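Local coordinates for protein VPX (Simian immunodeficiency virus, PDB 4CC9), which redirects the host CUL4A-DDB1 ubiquitin ligase, through DCAF-1, so that the restriction factor SAMHD1 is degraded by the proteasome, and binds zinc, at residues F87-K91 against K92-C96; T35-E38 against I39-A43. All blocks are in the same frame, centred on the assembly; numbering follows the deposited sequence.

Followed from the N terminus, the chain reaches contact 2 first: T35-E38 and I39-A43 are successive turns at the C-terminal end of helix 25-43, and the pairing closes no loop. Helix 49-66 comes next, then helix 71-91, whose last turn, F87-K91, opens contact 1 and runs directly into the loop K92-C96. The two contacts lie in series, neither nested nor crossed, with centres about 16 Å apart. Contact 2 sits where helix 25-43 packs on the other two helices of the bundle. Contact 1 closes a short loop: K92-C96 turns back after helix 71-91, so that C94 and C96 share a zinc ion with H89; H46, which follows helix 25-43, completes that site and joins the two regions.

Contact 1: residues F87-K91 against K92-C96. With ZN (zinc ion), chain F.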
ATOM      1  N   PHE B  87       9.430   4.111   3.468  1.00 17.68           N
ATOM      2  CA  PHE B  87       7.972   4.014   3.409  1.00 14.63           C
ATOM      3  C   PHE B  87       7.337   5.210   4.117  1.00 20.55           C
ATOM      4  O   PHE B  87       6.406   5.822   3.603  1.00 18.32           O
ATOM      5  CB  PHE B  87       7.516   2.704   4.059  1.00 11.74           C
ATOM      6  CG  PHE B  87       6.020   2.587   4.272  1.00  5.49           C
ATOM      7  CD1 PHE B  87       5.183   2.129   3.253  1.00 15.85           C
ATOM      8  CD2 PHE B  87       5.458   2.879   5.507  1.00 14.70           C
ATOM      9  CE1 PHE B  87       3.787   1.986   3.454  1.00 10.05           C
ATOM     10  CE2 PHE B  87       4.071   2.736   5.729  1.00 14.59           C
ATOM     11  CZ  PHE B  87       3.236   2.285   4.699  1.00 16.95           C
ATOM     12  N   MET B  88       7.829   5.540   5.303  1.00 24.41           N
ATOM     13  CA  MET B  88       7.263   6.665   6.034  1.00 27.66           C
ATOM     14  C   MET B  88       7.488   7.984   5.287  1.00 29.76           C
ATOM     15  O   MET B  88       6.593   8.829   5.218  1.00 29.65           O
ATOM     16  CB  MET B  88       7.824   6.725   7.458  1.00 21.99           C
ATOM     17  CG  MET B  88       7.263   5.614   8.360  1.00 29.51           C
ATOM     18  SD  MET B  88       7.851   5.642  10.073  1.00 34.19           S
ATOM     19  CE  MET B  88       9.572   5.207   9.852  1.00 49.50           C
ATOM     20  N   HIS B  89       8.667   8.145   4.694  1.00 20.18           N
ATOM     21  CA  HIS B  89       8.968   9.382   3.968  1.00 26.63           C
ATOM     22  C   HIS B  89       8.049   9.577   2.762  1.00 29.14           C
ATOM     23  O   HIS B  89       7.561  10.678   2.520  1.00 35.78           O
ATOM     24  CB  HIS B  89      10.434   9.416   3.527  1.00 21.27           C
ATOM     25  CG  HIS B  89      10.780  10.587   2.662  1.00 24.79           C
ATOM     26  ND1 HIS B  89      11.096  11.828   3.182  1.00 33.20           N
ATOM     27  CD2 HIS B  89      10.871  10.704   1.321  1.00 28.42           C
ATOM     28  CE1 HIS B  89      11.364  12.659   2.190  1.00 30.43           C
ATOM     29  NE2 HIS B  89      11.232  12.008   1.049  1.00 34.77           N
ATOM     30  N   CYS B  90       7.808   8.507   2.013  1.00 23.23           N
ATOM     31  CA  CYS B  90       7.044   8.622   0.779  1.00 27.57           C
ATOM     32  C   CYS B  90       5.535   8.739   1.002  1.00 34.19           C
ATOM     33  O   CYS B  90       4.847   9.391   0.224  1.00 29.96           O
ATOM     34  CB  CYS B  90       7.399   7.484  -0.178  1.00 29.33           C
ATOM     35  SG  CYS B  90       9.111   7.632  -0.825  1.00 70.06           S
ATOM     36  N   LYS B  91       5.029   8.130   2.072  1.00 33.75           N
ATOM     37  CA  LYS B  91       3.625   8.284   2.439  1.00 31.62           C
ATOM     38  C   LYS B  91       3.278   9.737   2.761  1.00 35.77           C
ATOM     39  O   LYS B  91       2.201  10.213   2.405  1.00 41.01           O
ATOM     40  CB  LYS B  91       3.267   7.401   3.633  1.00 25.00           C
ATOM     41  CG  LYS B  91       2.960   5.963   3.259  1.00 31.37           C
ATOM     42  CD  LYS B  91       1.898   5.913   2.178  1.00 36.33           C
ATOM     43  CE  LYS B  91       1.103   4.614   2.233  1.00 44.79           C
ATOM     44  NZ  LYS B  91       0.432   4.451   3.551  1.00 48.10           N
ATOM     45  N   LYS B  92       4.191  10.440   3.423  1.00 48.82           N
ATOM     46  CA  LYS B  92       3.977  11.853   3.711  1.00 48.36           C
ATOM     47  C   LYS B  92       3.931  12.712   2.447  1.00 45.57           C
ATOM     48  O   LYS B  92       3.392  13.819   2.461  1.00 38.84           O
ATOM     49  CB  LYS B  92       5.055  12.390   4.655  1.00 46.23           C
ATOM     50  CG  LYS B  92       4.864  11.965   6.089  1.00 47.35           C
ATOM     51  CD  LYS B  92       5.859  12.666   6.980  1.00 51.64           C
ATOM     52  CE  LYS B  92       7.271  12.451   6.497  1.00 53.32           C
ATOM     53  NZ  LYS B  92       8.241  12.771   7.576  1.00 59.52           N
ATOM     54  N   GLY B  93       4.496  12.205   1.356  1.00 44.02           N
ATOM     55  CA  GLY B  93       4.533  12.968   0.125  1.00 45.01           C
ATOM     56  C   GLY B  93       5.898  13.584  -0.042  1.00 54.84           C
ATOM     57  O   GLY B  93       6.433  14.221   0.878  1.00 59.23           O
ATOM     58  N   CYS B  94       6.460  13.406  -1.230  1.00 62.54           N
ATOM     59  CA  CYS B  94       7.864  13.707  -1.458  1.00 68.77           C
ATOM     60  C   CYS B  94       8.094  14.645  -2.639  1.00 75.94           C
ATOM     61  O   CYS B  94       7.836  14.285  -3.794  1.00 74.54           O
ATOM     62  CB  CYS B  94       8.626  12.397  -1.663  1.00 64.60           C
ATOM     63  SG  CYS B  94      10.259  12.568  -2.369  1.00 64.25           S
ATOM     64  N   ARG B  95       8.576  15.849  -2.335  1.00 79.10           N
ATOM     65  CA  ARG B  95       9.024  16.792  -3.354  1.00 79.43           C
ATOM     66  C   ARG B  95      10.539  17.003  -3.246  1.00 82.50           C
ATOM     67  O   ARG B  95      11.020  18.139  -3.224  1.00 75.91           O
ATOM     68  CB  ARG B  95       8.288  18.127  -3.219  1.00 81.36           C
ATOM     69  N   CYS B  96      11.282  15.903  -3.180  1.00 86.62           N
ATOM     70  CA  CYS B  96      12.732  15.966  -3.036  1.00 87.98           C
ATOM     71  C   CYS B  96      13.439  16.156  -4.376  1.00 86.52           C
ATOM     72  O   CYS B  96      13.027  15.600  -5.393  1.00 83.30           O
ATOM     73  CB  CYS B  96      13.254  14.705  -2.343  1.00 85.63           C
ATOM     74  SG  CYS B  96      12.992  14.674  -0.554  1.00 60.39           S
TER
HETATM   75 ZN    ZN F1112      11.944  12.623  -0.790  1.00 43.85          ZN
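The zinc site at the C-terminal end of helix 71-91 brings H89, from the last helical turn, together with C94 and C96 from the loop that follows. H89 reaches the metal through NE2 at 2.1 Å from the zinc ion, the imidazole nitrogen farther from the backbone. Its CG stands anti to the backbone N (chi1 174°), which sends the ring out from the helix. C94 SG and C96 SG each bind the zinc ion at 2.3 Å. Both cysteine sulfurs lie at the edge of the histidine ring, near its plane, C94 SG and C96 SG each 3.6 Å from H89 NE2. H46, beyond these segments, supplies the fourth ligand through ND1, giving a His2Cys2 site. Cysteine and histidine suit it as soft and borderline donors for zinc, and bound zinc would be expected to favour the thiolate form of the cysteines. A further bond steadies the small Cys-X-Cys loop, where C96 N donates to C94 SG at 3.6 Å.

The helix ends just before this loop. K92 N gives only a weak bond to M88 O (3.4 Å), and G93 N turns to C90 O at 3.1 Å, approaching from above the carbonyl plane. G93 has positive phi (101°), a conformation in which a CB would press on the preceding carbonyl. K92 O and G93 O accept hydrogen bonds from basic side chains of the partner protein's chain.

Contact 2: residues T35-E38 against I39-A43; sequences TVEE and INRAA
I39 and T35 meet on the buried side of helix 25-43, where the last turns of the alpha-helix pack against its neighbours in the helical bundle. I39 N donates to T35 O at 2.8 Å, and the same i to i+4 pattern continues with N40 N to V36 O, R41 N to E37 O and A42 N to E38 O. The tight part lies round I39. With CG1 anti to the backbone N (chi1 -161°), its CG2 branch falls between the backbone N and the carbonyl carbon, which brings I39 CG2 to 3.4 Å from V36 O. The side chain packs on L79, I82 and Q83 of helix 71-91 and on an aromatic side chain of the partner protein's chain, a setting that suits a branched hydrocarbon. T35 can sit buried because its OG1 is satisfied, bonding to W31 O and to a polar side chain of that other protein. V36 and N40 run side by side, V36 CG2 4.0 Å from N40 ND2; the amide is tied elsewhere, its OD1 hydrogen-bonded to the hydroxyl of Y78.

The exposed side is looser and charged. E37 and R41, one turn apart, reach out from the helix together, flank to flank, as long flexible side chains can at a helix surface. Their planes stand 82° apart, so the salt bridge is made by one oxygen and one nitrogen rather than by a flat two-pronged pairing. E38 runs past R41 without joining this bridge; its OE2 pairs with R107 instead. The guanidinium also has E37 O over one face, and its NH2 lies 3.0 Å from E37 OE1.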
ATOM      1  N   THR B  35      20.757  -4.916  -3.115  1.00 19.09           N
ATOM      2  CA  THR B  35      19.696  -4.031  -2.600  1.00 16.97           C
ATOM      3  C   THR B  35      20.162  -3.069  -1.492  1.00 23.79           C
ATOM      4  O   THR B  35      19.710  -1.915  -1.439  1.00 15.24           O
ATOM      5  CB  THR B  35      18.447  -4.826  -2.101  1.00 16.31           C
ATOM      6  OG1 THR B  35      17.971  -5.698  -3.135  1.00 15.83           O
ATOM      7  CG2 THR B  35      17.311  -3.878  -1.712  1.00  8.77           C
ATOM      8  N   VAL B  36      21.050  -3.530  -0.604  1.00 25.75           N
ATOM      9  CA  VAL B  36      21.530  -2.656   0.474  1.00 20.81           C
ATOM     10  C   VAL B  36      22.302  -1.473  -0.115  1.00 26.83           C
ATOM     11  O   VAL B  36      22.135  -0.323   0.326  1.00 23.55           O
ATOM     12  CB  VAL B  36      22.326  -3.413   1.599  1.00 22.68           C
ATOM     13  CG1 VAL B  36      23.295  -4.396   1.016  1.00 34.52           C
ATOM     14  CG2 VAL B  36      23.086  -2.431   2.493  1.00 21.67           C
ATOM     15  N   GLU B  37      23.102  -1.743  -1.144  1.00 27.40           N
ATOM     16  CA  GLU B  37      23.865  -0.676  -1.792  1.00 34.47           C
ATOM     17  C   GLU B  37      22.930   0.306  -2.484  1.00 34.02           C
ATOM     18  O   GLU B  37      23.099   1.524  -2.375  1.00 32.02           O
ATOM     19  CB  GLU B  37      24.867  -1.243  -2.795  1.00 34.30           C
ATOM     20  CG  GLU B  37      25.947  -2.086  -2.161  1.00 52.71           C
ATOM     21  CD  GLU B  37      27.222  -2.107  -2.987  1.00 68.66           C
ATOM     22  OE1 GLU B  37      27.215  -1.520  -4.094  1.00 71.30           O
ATOM     23  OE2 GLU B  37      28.228  -2.703  -2.526  1.00 69.61           O
ATOM     24  N   GLU B  38      21.935  -0.228  -3.187  1.00 28.55           N
ATOM     25  CA  GLU B  38      20.988   0.617  -3.900  1.00 21.43           C
ATOM     26  C   GLU B  38      20.095   1.437  -2.963  1.00 27.26           C
ATOM     27  O   GLU B  38      19.869   2.628  -3.208  1.00 29.81           O
ATOM     28  CB  GLU B  38      20.166  -0.204  -4.888  1.00 28.48           C
ATOM     29  CG  GLU B  38      20.979  -0.728  -6.073  1.00 45.67           C
ATOM     30  CD  GLU B  38      20.128  -1.468  -7.099  1.00 62.26           C
ATOM     31  OE1 GLU B  38      18.903  -1.599  -6.874  1.00 66.50           O
ATOM     32  OE2 GLU B  38      20.684  -1.917  -8.128  1.00 69.04           O
ATOM     33  N   ILE B  39      19.605   0.835  -1.879  1.00 23.44           N
ATOM     34  CA  ILE B  39      18.770   1.616  -0.966  1.00 23.07           C
ATOM     35  C   ILE B  39      19.550   2.782  -0.353  1.00 25.15           C
ATOM     36  O   ILE B  39      19.007   3.883  -0.198  1.00 27.44           O
ATOM     37  CB  ILE B  39      18.026   0.748   0.099  1.00  9.55           C
ATOM     38  CG1 ILE B  39      16.835   1.518   0.691  1.00 16.52           C
ATOM     39  CG2 ILE B  39      18.959   0.291   1.212  1.00  7.03           C
ATOM     40  CD1 ILE B  39      15.885   0.642   1.536  1.00  6.87           C
ATOM     41  N   ASN B  40      20.827   2.562  -0.044  1.00 24.21           N
ATOM     42  CA  ASN B  40      21.656   3.644   0.497  1.00 24.35           C
ATOM     43  C   ASN B  40      21.824   4.812  -0.488  1.00 22.63           C
ATOM     44  O   ASN B  40      21.642   5.971  -0.122  1.00 25.70           O
ATOM     45  CB  ASN B  40      23.017   3.117   0.992  1.00 16.55           C
ATOM     46  CG  ASN B  40      22.897   2.293   2.260  1.00 19.86           C
ATOM     47  OD1 ASN B  40      21.908   2.395   2.993  1.00 29.74           O
ATOM     48  ND2 ASN B  40      23.906   1.481   2.536  1.00 19.33           N
ATOM     49  N   ARG B  41      22.151   4.506  -1.739  1.00 25.21           N
ATOM     50  CA  ARG B  41      22.283   5.547  -2.750  1.00 29.54           C
ATOM     51  C   ARG B  41      20.979   6.304  -2.978  1.00 32.08           C
ATOM     52  O   ARG B  41      20.993   7.513  -3.221  1.00 38.70           O
ATOM     53  CB  ARG B  41      22.784   4.957  -4.065  1.00 28.20           C
ATOM     54  CG  ARG B  41      24.204   4.416  -3.970  1.00 31.98           C
ATOM     55  CD  ARG B  41      24.813   4.185  -5.340  1.00 41.39           C
ATOM     56  NE  ARG B  41      25.742   3.062  -5.302  1.00 60.02           N
ATOM     57  CZ  ARG B  41      25.432   1.830  -5.696  1.00 66.07           C
ATOM     58  NH1 ARG B  41      24.222   1.572  -6.176  1.00 67.48           N
ATOM     59  NH2 ARG B  41      26.331   0.856  -5.619  1.00 68.95           N
ATOM     60  N   ALA B  42      19.853   5.603  -2.888  1.00 20.33           N
ATOM     61  CA  ALA B  42      18.555   6.257  -3.057  1.00 27.59           C
ATOM     62  C   ALA B  42      18.197   7.117  -1.847  1.00 30.43           C
ATOM     63  O   ALA B  42      17.744   8.264  -1.994  1.00 30.38           O
ATOM     64  CB  ALA B  42      17.469   5.230  -3.316  1.00 28.84           C
ATOM     65  N   ALA B  43      18.421   6.569  -0.652  1.00 22.41           N
ATOM     66  CA  ALA B  43      17.980   7.223   0.581  1.00 22.92           C
ATOM     67  C   ALA B  43      18.690   8.538   0.890  1.00 32.72           C
ATOM     68  O   ALA B  43      18.125   9.386   1.581  1.00 38.28           O
ATOM     69  CB  ALA B  43      18.098   6.280   1.764  1.00 13.39           C
TER